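Local coordinates for Fe(2+) transporter FeoB (Methanocaldococcus jannaschii, PDB 2WJI), which probably transports ferrous iron in a GTP-driven uptake system, its N-terminal G domain, the part present here, binding GTP and GDP, at residues A73-Y76 with I77-K81; E127-V130 with D131-E134. All coordinates share one frame; numbering follows the deposited sequence.

Both contacts are local, and they lie at different ends of two different helices: contact 1 is the C-terminal part of helix 68-80, contact 2 the N-terminal start of helix 130-137. They lie on opposite sides of the centre of the G domain, their own centres about 29 Å apart, and share no element. Contact 1 is partly buried, with A73 and I77 touching strand 3-9 while its charged residues are exposed; contact 2 is a surface contact whose apolar residues reach strands 111-116 and 141-143. The chemistry follows position. In 73-81 a tyrosine ring packs on the methylene groups of a glutamate as the helix winds down; in 127-134 an aspartate receives a backbone amide as the helix begins.

Contact 1 of 2, residues A73-Y76 with I77-K81; sequences ARDY and IINEK
Y76 and E80, one helical turn apart, meet ring to methylene. E80 CB stands over one face of the Y76 ring, 3.7 Å from the centroid and 17° off the ring normal, a CH-pi contact, and E80 CG comes within 3.4 Å of Y76 CD1. With CG anti to the backbone N (chi1 -177°), the tyrosine ring swings alongside the next turn; its flat face suits the methylenes while its side chain also touches strand 3-9. Glutamate suits this exposed place because its methylenes can lie against the ring, and its chain bends at chi2, the carboxylate plane standing 37° from the ring plane.

Beneath the side chains, I77 N, I78 N and N79 N donate to A73 O, R74 O and D75 O, the i to i+4 bonds of an alpha-helix. This is the last part of helix 68-80 in a P-loop GTPase fold, packed on strand 3-9, which leads into the P-loop. At Y76 O the pattern widens: E80 N donates at 2.8 Å, and K81 N adds a weak pi-type bond, shared with a weak one to I77 O. K81 then leaves the helix with positive phi. On the inner side, small A73 and branched I77 touch I9, while the Y76 side chain reaches A7, E5 and P82.

Contact 2 of 2, residues E127-V130 with D131-E134; sequences EIDV and DKLE
I128 touches L133 across the start of the helix, its CG2 methyl 4.4 Å from L133 CD2. The contact is loose, and the same isoleucine also rests on L115 of strand 111-116, so a branched apolar residue suits a loop that lies against the sheet.

D129 comes next and holds the first turn by two routes. Its side chain accepts from K132 N, with OD1 3.3 Å away and an N-H...O angle of 147°; the amide comes from above the carboxylate plane, 71° out of it. A chi1 of -166°, with CG anti to the backbone N, brings the carboxylate face round to that amide. Aspartate fits here because its short side chain can curl back to an amide of the first turn, which lacks an i-4 helical carbonyl and otherwise makes only a weak bond to D129 O within this contact. The second route is the backbone: D129 O takes L133 N at 3.0 Å, in the carbonyl plane, besides that weak bond. The side chains of D129 and K132 cross at about a right angle, K132 CB lying 3.4 Å from D129 CG. The lysine chain is extended beyond CG, and its NZ stays 5.7 Å from D129 OD2, too far for a salt bridge.

V130 opens the helix proper, and its carbonyl O receives E134 N at 2.9 Å. Its beta-branched side chain packs on L115, V141 and P143, so the first helical residue is set against the sheet. E134 reaches the same edge strand by polar means, its OE1 hydrogen-bonded to V141 N.

Aspartate before the first helical residue, bonding the amide three places on, is the classic N-cap, here starting helix 130-137 beside the edge strand 141-143 of the P-loop GTPase fold.

Contact 1 of 2, residues A73-Y76 with I77-K81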
loop_
_atom_site.group_PDB
_atom_site.type_symbol
_atom_site.label_atom_id
_atom_site.label_comp_id
_atom_site.label_asym_id
_atom_site.label_seq_id
_atom_site.Cartn_x
_atom_site.Cartn_y
_atom_site.Cartn_z
ATOM N N ALA A 73 7.725 -6.894 9.583
ATOM C CA ALA A 73 6.463 -6.710 8.875
ATOM C C ALA A 73 5.367 -7.621 9.422
ATOM O O ALA A 73 4.250 -7.177 9.699
ATOM C CB ALA A 73 6.652 -6.948 7.374
ATOM N N ARG A 74 5.689 -8.900 9.568
ATOM C CA ARG A 74 4.712 -9.879 10.032
ATOM C C ARG A 74 4.223 -9.616 11.455
ATOM O O ARG A 74 3.028 -9.724 11.729
ATOM C CB ARG A 74 5.265 -11.300 9.911
ATOM C CG ARG A 74 4.591 -12.301 10.829
ATOM C CD ARG A 74 4.400 -13.635 10.138
ATOM N NE ARG A 74 4.075 -14.691 11.086
ATOM C CZ ARG A 74 3.158 -15.629 10.874
ATOM N NH1 ARG A 74 2.458 -15.627 9.747
ATOM N NH2 ARG A 74 2.931 -16.557 11.796
ATOM N N ASP A 75 5.147 -9.282 12.354
ATOM C CA ASP A 75 4.792 -8.973 13.739
ATOM C C ASP A 75 3.866 -7.764 13.825
ATOM O O ASP A 75 2.961 -7.722 14.670
ATOM C CB ASP A 75 6.044 -8.717 14.580
ATOM C CG ASP A 75 6.833 -9.990 14.869
ATOM O OD1 ASP A 75 7.926 -9.884 15.469
ATOM O OD2 ASP A 75 6.365 -11.091 14.497
ATOM N N TYR A 76 4.084 -6.778 12.958
ATOM C CA TYR A 76 3.241 -5.588 12.992
ATOM C C TYR A 76 1.795 -5.923 12.638
ATOM O O TYR A 76 0.864 -5.539 13.345
ATOM C CB TYR A 76 3.770 -4.486 12.072
ATOM C CG TYR A 76 2.932 -3.233 12.169
ATOM C CD1 TYR A 76 3.177 -2.283 13.153
ATOM C CD2 TYR A 76 1.871 -3.013 11.296
ATOM C CE1 TYR A 76 2.396 -1.142 13.252
ATOM C CE2 TYR A 76 1.098 -1.887 11.388
ATOM C CZ TYR A 76 1.358 -0.952 12.366
ATOM O OH TYR A 76 0.569 0.177 12.450
ATOM N N ILE A 77 1.603 -6.653 11.547
ATOM C CA ILE A 77 0.251 -6.975 11.108
ATOM C C ILE A 77 -0.500 -7.832 12.132
ATOM O O ILE A 77 -1.669 -7.582 12.425
ATOM C CB ILE A 77 0.256 -7.648 9.726
ATOM C CG1 ILE A 77 0.698 -6.639 8.663
ATOM C CG2 ILE A 77 -1.122 -8.188 9.388
ATOM C CD1 ILE A 77 0.919 -7.244 7.312
ATOM N N ILE A 78 0.188 -8.827 12.683
ATOM C CA ILE A 78 -0.399 -9.756 13.653
ATOM C C ILE A 78 -0.683 -9.132 15.016
ATOM O O ILE A 78 -1.758 -9.314 15.588
ATOM C CB ILE A 78 0.526 -10.977 13.877
ATOM C CG1 ILE A 78 0.480 -11.911 12.668
ATOM C CG2 ILE A 78 0.126 -11.724 15.138
ATOM C CD1 ILE A 78 -0.896 -12.476 12.389
ATOM N N ASN A 79 0.295 -8.415 15.551
ATOM C CA ASN A 79 0.185 -7.888 16.905
ATOM C C ASN A 79 -0.399 -6.481 16.970
ATOM O O ASN A 79 -1.131 -6.154 17.897
ATOM C CB ASN A 79 1.551 -7.932 17.584
ATOM C CG ASN A 79 2.122 -9.335 17.629
ATOM O OD1 ASN A 79 1.386 -10.303 17.822
ATOM N ND2 ASN A 79 3.434 -9.456 17.431
ATOM N N GLU A 80 -0.077 -5.646 15.988
ATOM C CA GLU A 80 -0.574 -4.268 15.987
ATOM C C GLU A 80 -1.944 -4.136 15.331
ATOM O O GLU A 80 -2.647 -3.142 15.533
ATOM C CB GLU A 80 0.435 -3.328 15.318
ATOM C CG GLU A 80 1.737 -3.180 16.094
ATOM C CD GLU A 80 1.508 -2.876 17.570
ATOM O OE1 GLU A 80 0.588 -2.098 17.887
ATOM O OE2 GLU A 80 2.254 -3.409 18.414
ATOM N N LYS A 81 -2.316 -5.133 14.535
ATOM C CA LYS A 81 -3.662 -5.202 13.971
ATOM C C LYS A 81 -4.128 -3.907 13.291
ATOM O O LYS A 81 -5.118 -3.317 13.708
ATOM C CB LYS A 81 -4.664 -5.567 15.067
ATOM C CG LYS A 81 -4.185 -6.634 16.034
ATOM C CD LYS A 81 -4.516 -8.031 15.540
ATOM C CE LYS A 81 -4.476 -9.040 16.678
ATOM N NZ LYS A 81 -5.538 -8.806 17.689
#

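Contact 2 of 2, residues E127-V130 with D131-E134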
loop_
_atom_site.group_PDB
_atom_site.type_symbol
_atom_site.label_atom_id
_atom_site.label_comp_id
_atom_site.label_asym_id
_atom_site.label_seq_id
_atom_site.Cartn_x
_atom_site.Cartn_y
_atom_site.Cartn_z
ATOM N N GLU A 127 -1.289 -3.808 -20.322
ATOM C CA GLU A 127 -2.657 -3.481 -19.929
ATOM C C GLU A 127 -3.095 -4.275 -18.707
ATOM O O GLU A 127 -2.967 -5.499 -18.671
ATOM C CB GLU A 127 -3.622 -3.750 -21.083
ATOM C CG GLU A 127 -3.580 -5.179 -21.598
ATOM C CD GLU A 127 -4.863 -5.584 -22.295
ATOM O OE1 GLU A 127 -4.808 -6.447 -23.197
ATOM O OE2 GLU A 127 -5.927 -5.035 -21.938
ATOM N N ILE A 128 -3.612 -3.578 -17.704
ATOM C CA ILE A 128 -4.138 -4.239 -16.518
ATOM C C ILE A 128 -5.643 -4.030 -16.428
ATOM O O ILE A 128 -6.111 -2.894 -16.358
ATOM C CB ILE A 128 -3.507 -3.684 -15.228
ATOM C CG1 ILE A 128 -1.987 -3.577 -15.367
ATOM C CG2 ILE A 128 -3.883 -4.554 -14.046
ATOM C CD1 ILE A 128 -1.285 -4.907 -15.444
ATOM N N ASP A 129 -6.405 -5.118 -16.432
ATOM C CA ASP A 129 -7.843 -5.013 -16.221
ATOM C C ASP A 129 -8.130 -4.912 -14.725
ATOM O O ASP A 129 -8.226 -5.925 -14.031
ATOM C CB ASP A 129 -8.577 -6.209 -16.833
ATOM C CG ASP A 129 -10.080 -5.978 -16.950
ATOM O OD1 ASP A 129 -10.624 -5.131 -16.207
ATOM O OD2 ASP A 129 -10.719 -6.648 -17.789
ATOM N N VAL A 130 -8.258 -3.683 -14.234
ATOM C CA VAL A 130 -8.466 -3.438 -12.809
ATOM C C VAL A 130 -9.772 -4.033 -12.294
ATOM O O VAL A 130 -9.816 -4.604 -11.205
ATOM C CB VAL A 130 -8.438 -1.931 -12.487
ATOM C CG1 VAL A 130 -9.240 -1.631 -11.224
ATOM C CG2 VAL A 130 -7.004 -1.445 -12.357
ATOM N N ASP A 131 -10.838 -3.892 -13.074
ATOM C CA ASP A 131 -12.147 -4.382 -12.658
ATOM C C ASP A 131 -12.155 -5.901 -12.533
ATOM O O ASP A 131 -12.860 -6.461 -11.692
ATOM C CB ASP A 131 -13.237 -3.922 -13.629
ATOM C CG ASP A 131 -13.680 -2.491 -13.374
ATOM O OD1 ASP A 131 -14.752 -2.101 -13.883
ATOM O OD2 ASP A 131 -12.962 -1.758 -12.659
ATOM N N LYS A 132 -11.364 -6.557 -13.370
ATOM C CA LYS A 132 -11.278 -8.011 -13.380
ATOM C C LYS A 132 -10.388 -8.508 -12.246
ATOM O O LYS A 132 -10.679 -9.521 -11.609
ATOM C CB LYS A 132 -10.735 -8.486 -14.726
ATOM C CG LYS A 132 -10.630 -9.995 -14.875
ATOM C CD LYS A 132 -10.076 -10.354 -16.247
ATOM C CE LYS A 132 -10.124 -11.852 -16.504
ATOM N NZ LYS A 132 -9.530 -12.211 -17.827
ATOM N N LEU A 133 -9.301 -7.787 -12.001
ATOM C CA LEU A 133 -8.395 -8.109 -10.907
ATOM C C LEU A 133 -9.137 -7.992 -9.577
ATOM O O LEU A 133 -8.959 -8.808 -8.671
ATOM C CB LEU A 133 -7.196 -7.161 -10.934
ATOM C CG LEU A 133 -6.053 -7.387 -9.946
ATOM C CD1 LEU A 133 -5.490 -8.789 -10.089
ATOM C CD2 LEU A 133 -4.973 -6.339 -10.168
ATOM N N GLU A 134 -9.983 -6.971 -9.487
ATOM C CA GLU A 134 -10.770 -6.699 -8.297
ATOM C C GLU A 134 -11.749 -7.840 -8.046
ATOM O O GLU A 134 -11.865 -8.341 -6.927
ATOM C CB GLU A 134 -11.541 -5.392 -8.490
ATOM C CG GLU A 134 -11.471 -4.442 -7.324
ATOM C CD GLU A 134 -11.946 -3.047 -7.696
ATOM O OE1 GLU A 134 -11.223 -2.074 -7.392
ATOM O OE2 GLU A 134 -13.035 -2.923 -8.302
#